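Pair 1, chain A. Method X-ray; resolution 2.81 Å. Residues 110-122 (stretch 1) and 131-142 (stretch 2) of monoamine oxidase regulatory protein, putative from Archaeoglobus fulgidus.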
# COMPACT_ATOMS: atom_id res chain seq x y z
N GLY A 110 -1.88 -19.75 5.19
CA GLY A 110 -0.72 -20.62 4.99
C GLY A 110 -0.07 -20.53 3.62
O GLY A 110 0.82 -21.30 3.28
N ASP A 111 -0.53 -19.58 2.82
CA ASP A 111 -0.03 -19.41 1.47
C ASP A 111 1.37 -18.82 1.46
O ASP A 111 1.76 -18.07 2.36
CB ASP A 111 -0.97 -18.51 0.66
CG ASP A 111 -2.33 -19.15 0.41
OD1 ASP A 111 -3.24 -18.47 -0.14
OD2 ASP A 111 -2.50 -20.34 0.75
N THR A 112 2.12 -19.18 0.42
CA THR A 112 3.48 -18.69 0.24
C THR A 112 3.48 -17.81 -1.00
O THR A 112 3.32 -18.31 -2.11
CB THR A 112 4.47 -19.85 0.05
OG1 THR A 112 4.40 -20.71 1.19
CG2 THR A 112 5.89 -19.33 -0.10
N ILE A 113 3.65 -16.51 -0.82
CA ILE A 113 3.63 -15.60 -1.95
C ILE A 113 5.01 -15.23 -2.46
O ILE A 113 5.97 -15.17 -1.71
CB ILE A 113 2.87 -14.33 -1.60
CG1 ILE A 113 3.57 -13.60 -0.45
CG2 ILE A 113 1.44 -14.68 -1.21
CD1 ILE A 113 2.95 -12.29 -0.10
N ALA A 114 5.10 -14.99 -3.77
CA ALA A 114 6.35 -14.61 -4.42
C ALA A 114 6.06 -13.46 -5.37
O ALA A 114 5.11 -13.51 -6.15
CB ALA A 114 6.91 -15.77 -5.17
N ALA A 115 6.89 -12.42 -5.31
CA ALA A 115 6.67 -11.27 -6.14
C ALA A 115 7.79 -11.06 -7.14
O ALA A 115 8.94 -11.44 -6.89
CB ALA A 115 6.53 -10.03 -5.28
N SER A 116 7.45 -10.44 -8.26
CA SER A 116 8.43 -10.14 -9.28
C SER A 116 8.11 -8.76 -9.81
O SER A 116 6.94 -8.35 -9.85
CB SER A 116 8.35 -11.17 -10.42
OG SER A 116 7.08 -11.13 -11.07
N ALA A 117 9.14 -8.02 -10.20
CA ALA A 117 8.95 -6.70 -10.76
C ALA A 117 9.66 -6.64 -12.13
O ALA A 117 10.77 -7.16 -12.29
CB ALA A 117 9.50 -5.67 -9.83
N GLU A 118 9.03 -6.00 -13.10
CA GLU A 118 9.63 -5.89 -14.43
C GLU A 118 9.57 -4.45 -14.91
O GLU A 118 8.55 -3.78 -14.76
CB GLU A 118 8.90 -6.80 -15.40
CG GLU A 118 9.46 -6.78 -16.79
CD GLU A 118 8.68 -7.67 -17.73
OE1 GLU A 118 9.07 -7.75 -18.93
OE2 GLU A 118 7.70 -8.29 -17.28
N VAL A 119 10.67 -3.95 -15.48
CA VAL A 119 10.68 -2.59 -15.98
C VAL A 119 9.84 -2.55 -17.24
O VAL A 119 10.12 -3.27 -18.21
CB VAL A 119 12.10 -2.11 -16.32
CG1 VAL A 119 12.04 -0.67 -16.87
CG2 VAL A 119 12.99 -2.21 -15.07
N VAL A 120 8.83 -1.69 -17.25
CA VAL A 120 7.95 -1.59 -18.40
C VAL A 120 7.93 -0.21 -19.05
O VAL A 120 7.43 -0.07 -20.16
CB VAL A 120 6.51 -1.98 -18.04
CG1 VAL A 120 6.49 -3.42 -17.55
CG2 VAL A 120 5.94 -1.01 -17.00
N GLU A 121 8.47 0.78 -18.39
CA GLU A 121 8.46 2.13 -18.95
C GLU A 121 9.53 3.05 -18.37
O GLU A 121 9.97 2.91 -17.22
CB GLU A 121 7.08 2.74 -18.74
CG GLU A 121 6.93 4.16 -19.23
CD GLU A 121 5.52 4.69 -19.04
OE1 GLU A 121 5.29 5.89 -19.34
OE2 GLU A 121 4.64 3.92 -18.60
N LYS A 122 9.95 4.01 -19.19
CA LYS A 122 10.96 4.99 -18.80
C LYS A 122 10.56 6.30 -19.43
O LYS A 122 10.23 6.36 -20.60
CB LYS A 122 12.34 4.59 -19.29
CG LYS A 122 12.84 3.27 -18.74
CD LYS A 122 14.26 3.01 -19.17
CE LYS A 122 15.17 4.14 -18.72
NZ LYS A 122 16.59 3.88 -19.10
N VAL A 131 11.85 8.99 -14.69
CA VAL A 131 11.02 8.06 -13.93
C VAL A 131 10.96 6.70 -14.60
O VAL A 131 10.81 6.59 -15.82
CB VAL A 131 9.58 8.59 -13.73
CG1 VAL A 131 9.60 9.91 -12.99
CG2 VAL A 131 8.90 8.75 -15.06
N VAL A 132 11.10 5.65 -13.80
CA VAL A 132 11.05 4.29 -14.29
C VAL A 132 9.78 3.67 -13.75
O VAL A 132 9.44 3.85 -12.58
CB VAL A 132 12.27 3.48 -13.79
CG1 VAL A 132 12.19 2.03 -14.27
CG2 VAL A 132 13.55 4.15 -14.29
N THR A 133 9.06 2.97 -14.61
CA THR A 133 7.82 2.31 -14.19
C THR A 133 7.98 0.79 -14.18
O THR A 133 8.49 0.20 -15.13
CB THR A 133 6.66 2.69 -15.11
OG1 THR A 133 6.40 4.09 -14.98
CG2 THR A 133 5.39 1.89 -14.74
N TYR A 134 7.54 0.17 -13.09
CA TYR A 134 7.66 -1.27 -12.95
C TYR A 134 6.31 -1.95 -12.90
O TYR A 134 5.34 -1.38 -12.41
CB TYR A 134 8.42 -1.63 -11.66
CG TYR A 134 9.80 -1.02 -11.56
CD1 TYR A 134 9.98 0.33 -11.24
CD2 TYR A 134 10.94 -1.81 -11.79
CE1 TYR A 134 11.27 0.88 -11.14
CE2 TYR A 134 12.22 -1.27 -11.69
CZ TYR A 134 12.38 0.07 -11.37
OH TYR A 134 13.67 0.58 -11.28
N LYS A 135 6.27 -3.18 -13.39
CA LYS A 135 5.04 -3.95 -13.35
C LYS A 135 5.28 -4.97 -12.24
O LYS A 135 6.23 -5.74 -12.29
CB LYS A 135 4.80 -4.68 -14.67
CG LYS A 135 3.46 -5.38 -14.73
CD LYS A 135 3.27 -6.10 -16.06
CE LYS A 135 1.84 -6.60 -16.24
NZ LYS A 135 1.41 -7.56 -15.17
N LEU A 136 4.43 -4.96 -11.22
CA LEU A 136 4.57 -5.88 -10.12
C LEU A 136 3.60 -7.05 -10.25
O LEU A 136 2.42 -6.87 -10.58
CB LEU A 136 4.30 -5.15 -8.80
CG LEU A 136 4.39 -6.00 -7.53
CD1 LEU A 136 5.79 -6.56 -7.38
CD2 LEU A 136 4.04 -5.16 -6.33
N GLU A 137 4.11 -8.25 -9.99
CA GLU A 137 3.29 -9.45 -10.05
C GLU A 137 3.56 -10.31 -8.83
O GLU A 137 4.70 -10.58 -8.49
CB GLU A 137 3.61 -10.25 -11.31
CG GLU A 137 2.63 -10.00 -12.43
CD GLU A 137 2.99 -10.76 -13.69
OE1 GLU A 137 3.34 -11.96 -13.60
OE2 GLU A 137 2.90 -10.15 -14.78
N VAL A 138 2.48 -10.72 -8.17
CA VAL A 138 2.59 -11.55 -6.98
C VAL A 138 1.85 -12.87 -7.23
O VAL A 138 0.67 -12.86 -7.58
CB VAL A 138 1.98 -10.83 -5.76
CG1 VAL A 138 2.27 -11.62 -4.50
CG2 VAL A 138 2.53 -9.45 -5.65
N LYS A 139 2.55 -14.00 -7.06
CA LYS A 139 1.94 -15.32 -7.27
C LYS A 139 2.04 -16.18 -6.02
O LYS A 139 2.97 -16.01 -5.24
CB LYS A 139 2.63 -16.06 -8.43
CG LYS A 139 2.47 -15.41 -9.80
CD LYS A 139 3.25 -16.19 -10.85
CE LYS A 139 3.16 -15.55 -12.24
NZ LYS A 139 4.10 -16.21 -13.19
N ASN A 140 1.09 -17.10 -5.83
CA ASN A 140 1.13 -17.98 -4.67
C ASN A 140 1.85 -19.29 -4.98
O ASN A 140 2.34 -19.49 -6.08
CB ASN A 140 -0.27 -18.26 -4.13
CG ASN A 140 -1.18 -18.89 -5.16
OD1 ASN A 140 -0.75 -19.71 -5.97
ND2 ASN A 140 -2.46 -18.53 -5.11
N GLN A 141 1.90 -20.18 -4.01
CA GLN A 141 2.61 -21.44 -4.18
C GLN A 141 2.17 -22.28 -5.37
O GLN A 141 2.97 -23.06 -5.88
CB GLN A 141 2.54 -22.28 -2.89
CG GLN A 141 1.16 -22.75 -2.47
CD GLN A 141 0.36 -21.70 -1.72
OE1 GLN A 141 -0.61 -22.03 -1.04
NE2 GLN A 141 0.74 -20.43 -1.86
N ARG A 142 0.94 -22.14 -5.82
CA ARG A 142 0.52 -22.92 -6.96
C ARG A 142 0.44 -22.13 -8.27
O ARG A 142 -0.39 -22.40 -9.13
CB ARG A 142 -0.79 -23.66 -6.66
CG ARG A 142 -1.85 -22.84 -6.03
CD ARG A 142 -3.10 -23.68 -5.73
NE ARG A 142 -4.09 -22.88 -5.02
CZ ARG A 142 -4.03 -22.59 -3.72
NH1 ARG A 142 -3.03 -23.07 -2.99
NH2 ARG A 142 -4.95 -21.82 -3.16

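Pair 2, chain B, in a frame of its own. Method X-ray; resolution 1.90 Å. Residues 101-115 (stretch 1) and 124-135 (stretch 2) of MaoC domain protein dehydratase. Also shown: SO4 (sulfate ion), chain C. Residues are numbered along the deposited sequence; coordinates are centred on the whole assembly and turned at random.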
# COMPACT_ATOMS: atom_id res chain seq x y z
N PRO B 101 -6.26 12.91 10.54
CA PRO B 101 -6.94 11.62 10.32
C PRO B 101 -8.34 11.66 10.91
O PRO B 101 -8.51 12.15 12.05
CB PRO B 101 -6.08 10.63 11.13
CG PRO B 101 -4.70 11.25 11.13
CD PRO B 101 -4.92 12.74 11.15
N GLY B 102 -9.32 11.15 10.17
CA GLY B 102 -10.71 11.16 10.62
C GLY B 102 -11.54 12.27 10.00
O GLY B 102 -12.77 12.21 10.03
N ASP B 103 -10.88 13.28 9.44
CA ASP B 103 -11.58 14.38 8.77
C ASP B 103 -12.08 13.94 7.41
O ASP B 103 -11.48 13.06 6.78
CB ASP B 103 -10.67 15.61 8.59
CG ASP B 103 -10.40 16.34 9.91
OD1 ASP B 103 -11.09 16.04 10.92
OD2 ASP B 103 -9.51 17.22 9.93
N THR B 104 -13.17 14.56 6.96
CA THR B 104 -13.76 14.25 5.66
C THR B 104 -13.80 15.47 4.74
O THR B 104 -14.34 16.52 5.10
CB THR B 104 -15.17 13.67 5.84
OG1 THR B 104 -15.08 12.53 6.72
CG2 THR B 104 -15.79 13.24 4.49
N LEU B 105 -13.25 15.30 3.54
CA LEU B 105 -13.16 16.39 2.57
C LEU B 105 -14.17 16.23 1.44
O LEU B 105 -14.38 15.13 0.91
CB LEU B 105 -11.74 16.50 2.00
CG LEU B 105 -10.55 16.61 2.98
CD1 LEU B 105 -9.27 16.94 2.24
CD2 LEU B 105 -10.79 17.62 4.11
N SER B 106 -14.82 17.33 1.09
CA SER B 106 -15.61 17.41 -0.13
C SER B 106 -15.18 18.63 -0.94
O SER B 106 -14.67 19.61 -0.39
CB SER B 106 -17.11 17.43 0.16
OG SER B 106 -17.38 18.15 1.33
N THR B 107 -15.38 18.55 -2.25
CA THR B 107 -14.84 19.55 -3.16
C THR B 107 -15.94 20.09 -4.08
O THR B 107 -16.85 19.37 -4.50
CB THR B 107 -13.65 18.98 -3.96
OG1 THR B 107 -12.69 18.44 -3.04
CG2 THR B 107 -12.95 20.08 -4.79
N THR B 108 -15.86 21.39 -4.36
CA THR B 108 -16.72 22.00 -5.37
C THR B 108 -15.81 22.83 -6.24
O THR B 108 -14.79 23.33 -5.76
CB THR B 108 -17.78 22.91 -4.75
OG1 THR B 108 -17.13 24.01 -4.12
CG2 THR B 108 -18.61 22.16 -3.71
N SER B 109 -16.18 22.97 -7.51
CA SER B 109 -15.45 23.82 -8.45
C SER B 109 -16.39 24.82 -9.13
O SER B 109 -17.53 24.49 -9.46
CB SER B 109 -14.76 22.98 -9.54
OG SER B 109 -13.74 22.18 -8.97
N LYS B 110 -15.89 26.03 -9.33
CA LYS B 110 -16.61 27.05 -10.07
C LYS B 110 -15.84 27.42 -11.34
O LYS B 110 -14.64 27.62 -11.29
CB LYS B 110 -16.79 28.29 -9.21
CG LYS B 110 -17.64 29.36 -9.86
CD LYS B 110 -17.75 30.54 -8.90
CE LYS B 110 -19.11 31.14 -8.99
NZ LYS B 110 -19.08 32.49 -9.62
N VAL B 111 -16.54 27.52 -12.46
CA VAL B 111 -15.92 27.98 -13.70
C VAL B 111 -15.79 29.51 -13.66
O VAL B 111 -16.80 30.23 -13.53
CB VAL B 111 -16.71 27.54 -14.94
CG1 VAL B 111 -16.04 28.04 -16.22
CG2 VAL B 111 -16.85 26.02 -14.97
N ILE B 112 -14.55 29.99 -13.74
CA ILE B 112 -14.26 31.42 -13.64
C ILE B 112 -13.60 31.94 -14.92
O ILE B 112 -13.26 33.11 -15.01
CB ILE B 112 -13.35 31.75 -12.43
CG1 ILE B 112 -11.98 31.06 -12.55
CG2 ILE B 112 -14.08 31.43 -11.12
CD1 ILE B 112 -10.92 31.59 -11.59
N GLY B 113 -13.42 31.06 -15.90
CA GLY B 113 -12.82 31.46 -17.16
C GLY B 113 -12.99 30.43 -18.26
O GLY B 113 -12.98 29.23 -17.99
N LEU B 114 -13.15 30.93 -19.49
CA LEU B 114 -13.21 30.10 -20.69
C LEU B 114 -12.52 30.81 -21.85
O LEU B 114 -12.69 32.02 -22.03
CB LEU B 114 -14.67 29.82 -21.08
CG LEU B 114 -15.57 28.94 -20.20
CD1 LEU B 114 -17.01 28.96 -20.71
CD2 LEU B 114 -15.02 27.52 -20.13
N ARG B 115 -11.75 30.06 -22.63
CA ARG B 115 -11.19 30.56 -23.88
C ARG B 115 -10.97 29.43 -24.88
O ARG B 115 -10.07 28.60 -24.70
CB ARG B 115 -9.88 31.35 -23.67
CG ARG B 115 -9.35 31.96 -24.98
CD ARG B 115 -7.98 32.60 -24.85
NE ARG B 115 -6.90 31.63 -24.63
CZ ARG B 115 -6.14 31.09 -25.58
NH1 ARG B 115 -6.33 31.42 -26.86
NH2 ARG B 115 -5.19 30.22 -25.26
N VAL B 124 -9.60 26.33 -23.18
CA VAL B 124 -9.06 26.45 -21.84
C VAL B 124 -10.18 26.81 -20.87
O VAL B 124 -10.92 27.77 -21.09
CB VAL B 124 -7.98 27.56 -21.79
CG1 VAL B 124 -7.45 27.75 -20.36
CG2 VAL B 124 -6.86 27.25 -22.77
N VAL B 125 -10.29 26.04 -19.79
CA VAL B 125 -11.27 26.34 -18.74
C VAL B 125 -10.53 26.61 -17.43
O VAL B 125 -9.61 25.87 -17.06
CB VAL B 125 -12.35 25.23 -18.62
CG1 VAL B 125 -11.72 23.85 -18.66
CG2 VAL B 125 -13.25 25.38 -17.38
N TYR B 126 -10.90 27.71 -16.78
CA TYR B 126 -10.32 28.11 -15.50
C TYR B 126 -11.35 27.75 -14.46
O TYR B 126 -12.52 28.12 -14.61
CB TYR B 126 -10.07 29.62 -15.44
CG TYR B 126 -9.04 30.10 -16.44
CD1 TYR B 126 -9.36 30.22 -17.79
CD2 TYR B 126 -7.75 30.42 -16.03
CE1 TYR B 126 -8.42 30.65 -18.71
CE2 TYR B 126 -6.80 30.86 -16.95
CZ TYR B 126 -7.14 30.97 -18.29
OH TYR B 126 -6.21 31.39 -19.20
N VAL B 127 -10.91 27.05 -13.42
CA VAL B 127 -11.78 26.69 -12.29
C VAL B 127 -11.21 27.15 -10.95
O VAL B 127 -10.00 27.16 -10.75
CB VAL B 127 -12.08 25.17 -12.23
CG1 VAL B 127 -12.85 24.72 -13.48
CG2 VAL B 127 -10.81 24.34 -12.03
N HIS B 128 -12.10 27.54 -10.04
CA HIS B 128 -11.74 27.77 -8.66
C HIS B 128 -12.27 26.57 -7.91
O HIS B 128 -13.48 26.40 -7.80
CB HIS B 128 -12.38 29.07 -8.16
CG HIS B 128 -12.04 29.42 -6.72
ND1 HIS B 128 -12.94 29.97 -5.88
CD2 HIS B 128 -10.87 29.28 -5.99
CE1 HIS B 128 -12.38 30.18 -4.68
NE2 HIS B 128 -11.11 29.77 -4.75
N SER B 129 -11.36 25.72 -7.42
CA SER B 129 -11.75 24.53 -6.63
C SER B 129 -11.54 24.75 -5.13
O SER B 129 -10.52 25.30 -4.70
CB SER B 129 -10.96 23.30 -7.08
OG SER B 129 -11.26 22.97 -8.41
N VAL B 130 -12.52 24.32 -4.34
CA VAL B 130 -12.53 24.58 -2.90
C VAL B 130 -12.82 23.26 -2.17
O VAL B 130 -13.83 22.59 -2.44
CB VAL B 130 -13.59 25.64 -2.55
CG1 VAL B 130 -13.69 25.86 -1.03
CG2 VAL B 130 -13.29 26.95 -3.29
N GLY B 131 -11.92 22.88 -1.26
CA GLY B 131 -12.10 21.67 -0.45
C GLY B 131 -12.44 22.11 0.95
O GLY B 131 -11.76 22.98 1.48
N VAL B 132 -13.49 21.54 1.54
CA VAL B 132 -13.90 21.85 2.90
C VAL B 132 -13.88 20.58 3.75
O VAL B 132 -13.98 19.48 3.22
CB VAL B 132 -15.31 22.53 3.00
CG1 VAL B 132 -15.31 23.89 2.29
CG2 VAL B 132 -16.42 21.65 2.44
N ASN B 133 -13.77 20.73 5.06
CA ASN B 133 -13.86 19.54 5.90
C ASN B 133 -15.31 19.35 6.35
O ASN B 133 -16.22 20.06 5.88
CB ASN B 133 -12.88 19.64 7.08
CG ASN B 133 -13.18 20.81 7.98
OD1 ASN B 133 -14.27 21.38 7.93
ND2 ASN B 133 -12.21 21.19 8.81
N GLN B 134 -15.53 18.41 7.27
CA GLN B 134 -16.87 18.05 7.75
C GLN B 134 -17.52 19.18 8.56
O GLN B 134 -18.71 19.11 8.85
CB GLN B 134 -16.82 16.74 8.58
CG GLN B 134 -16.14 16.83 9.95
CD GLN B 134 -14.63 16.58 9.91
OE1 GLN B 134 -13.98 16.65 8.85
NE2 GLN B 134 -14.06 16.29 11.07
N TRP B 135 -16.74 20.20 8.90
CA TRP B 135 -17.24 21.38 9.64
C TRP B 135 -17.48 22.54 8.71
O TRP B 135 -17.75 23.66 9.16
CB TRP B 135 -16.23 21.79 10.71
CG TRP B 135 -15.92 20.68 11.68
CD1 TRP B 135 -14.77 19.89 11.72
CD2 TRP B 135 -16.77 20.18 12.75
NE1 TRP B 135 -14.85 18.97 12.74
CE2 TRP B 135 -16.03 19.09 13.39
CE3 TRP B 135 -18.03 20.52 13.24
CZ2 TRP B 135 -16.54 18.38 14.46
CZ3 TRP B 135 -18.55 19.79 14.33
CH2 TRP B 135 -17.82 18.76 14.93
S SO4 C . -3.45 29.64 -28.63
O1 SO4 C . -3.10 28.78 -29.79
O2 SO4 C . -2.96 31.01 -28.83
O3 SO4 C . -4.93 29.66 -28.50
O4 SO4 C . -2.82 29.08 -27.40
O HOH W 1 -9.75 19.63 8.57
O HOH W 2 -16.25 22.85 -1.26
O HOH W 3 -15.92 26.15 -5.79

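Pair 1 and pair 2 are the same construction: two neighbouring antiparallel strands whose axes approach to 4.4 Å, their directions 145° apart in pair 1 and 152° in pair 2. Fourteen central residues superpose to 0.3 Å. The backbone ladder is common to both although the side chains differ: the paired bonds of A:Ser116 and A:Glu137 (N to O, 2.8 Å each way) recur in B:Thr108 and B:Val130 (B:Thr108 N to B:Val130 O 3.0 Å, B:Val130 N to B:Thr108 O 2.9 Å).

Both ladders carry a bulge at the same place. A:Val120 N and B:Ile112 N each donate over 2.9 Å, to A:Thr133 O and B:Tyr126 O, and the next amide reaches the same acceptor only weakly, A:Glu121 N to A:Thr133 O and B:Gly113 N to B:Tyr126 O both at 3.3 Å. What follows differs. In pair 1 A:Glu121 and A:Thr133 pack CB to CB at 3.7 Å. In pair 2 the matching residues are B:Gly113 and B:Tyr126; the tyrosine ring sets its edge toward B:Gly113, and a CB there would lie 2.6 Å from B:Tyr126 CD1, a clash. The small residue makes room for the ring.

The tyrosines thus sit on different faces. A:Tyr134 is one residue further along, on the face of A:Ala115, A:Ala117 and A:Val119, where its CE2 meets A:Val119 CG2 at 3.6 Å; B:Val127 takes that position in pair 2. Further along this buried face, pair 1 sets small against large: A:Ala115 CB lies 4.1 Å from both A:Leu136 CD1 and A:Val138 CG2. Pair 2 places B:Thr107 opposite B:Gly131. Where pair 1 has A:Ala117 across from A:Leu136, pair 2 has B:Ser109 and B:Ser129, whose OG atoms share a 2.7 Å hydrogen bond, and B:Ser109 OG is bonded elsewhere in the structure as well.

On the other face, the salt bridge from A:Lys135 NZ to A:Glu137 OE2 (3.0 Å) runs along one strand; B:His128 and B:Val130 hold these positions without one. In pair 2 a water also bridges the strands, 3.2 Å from B:Thr108 OG1 and 2.7 Å from B:Val130 O.

The end of the ladder keeps Asp, Thr, Asn and Gln in both. In pair 2 the glutamine spans the gap, B:Thr104 N donating to B:Gln134 OE1 (2.9 Å) and B:Gln134 NE2 to B:Asp103 OD1 (3.0 Å). A:Gln141 occupies the same place, although its amide is probably turned over in the model. What the two share is the ladder, the bulge and the terminal glutamine; the face residues differ, and each pair packs them in its own way.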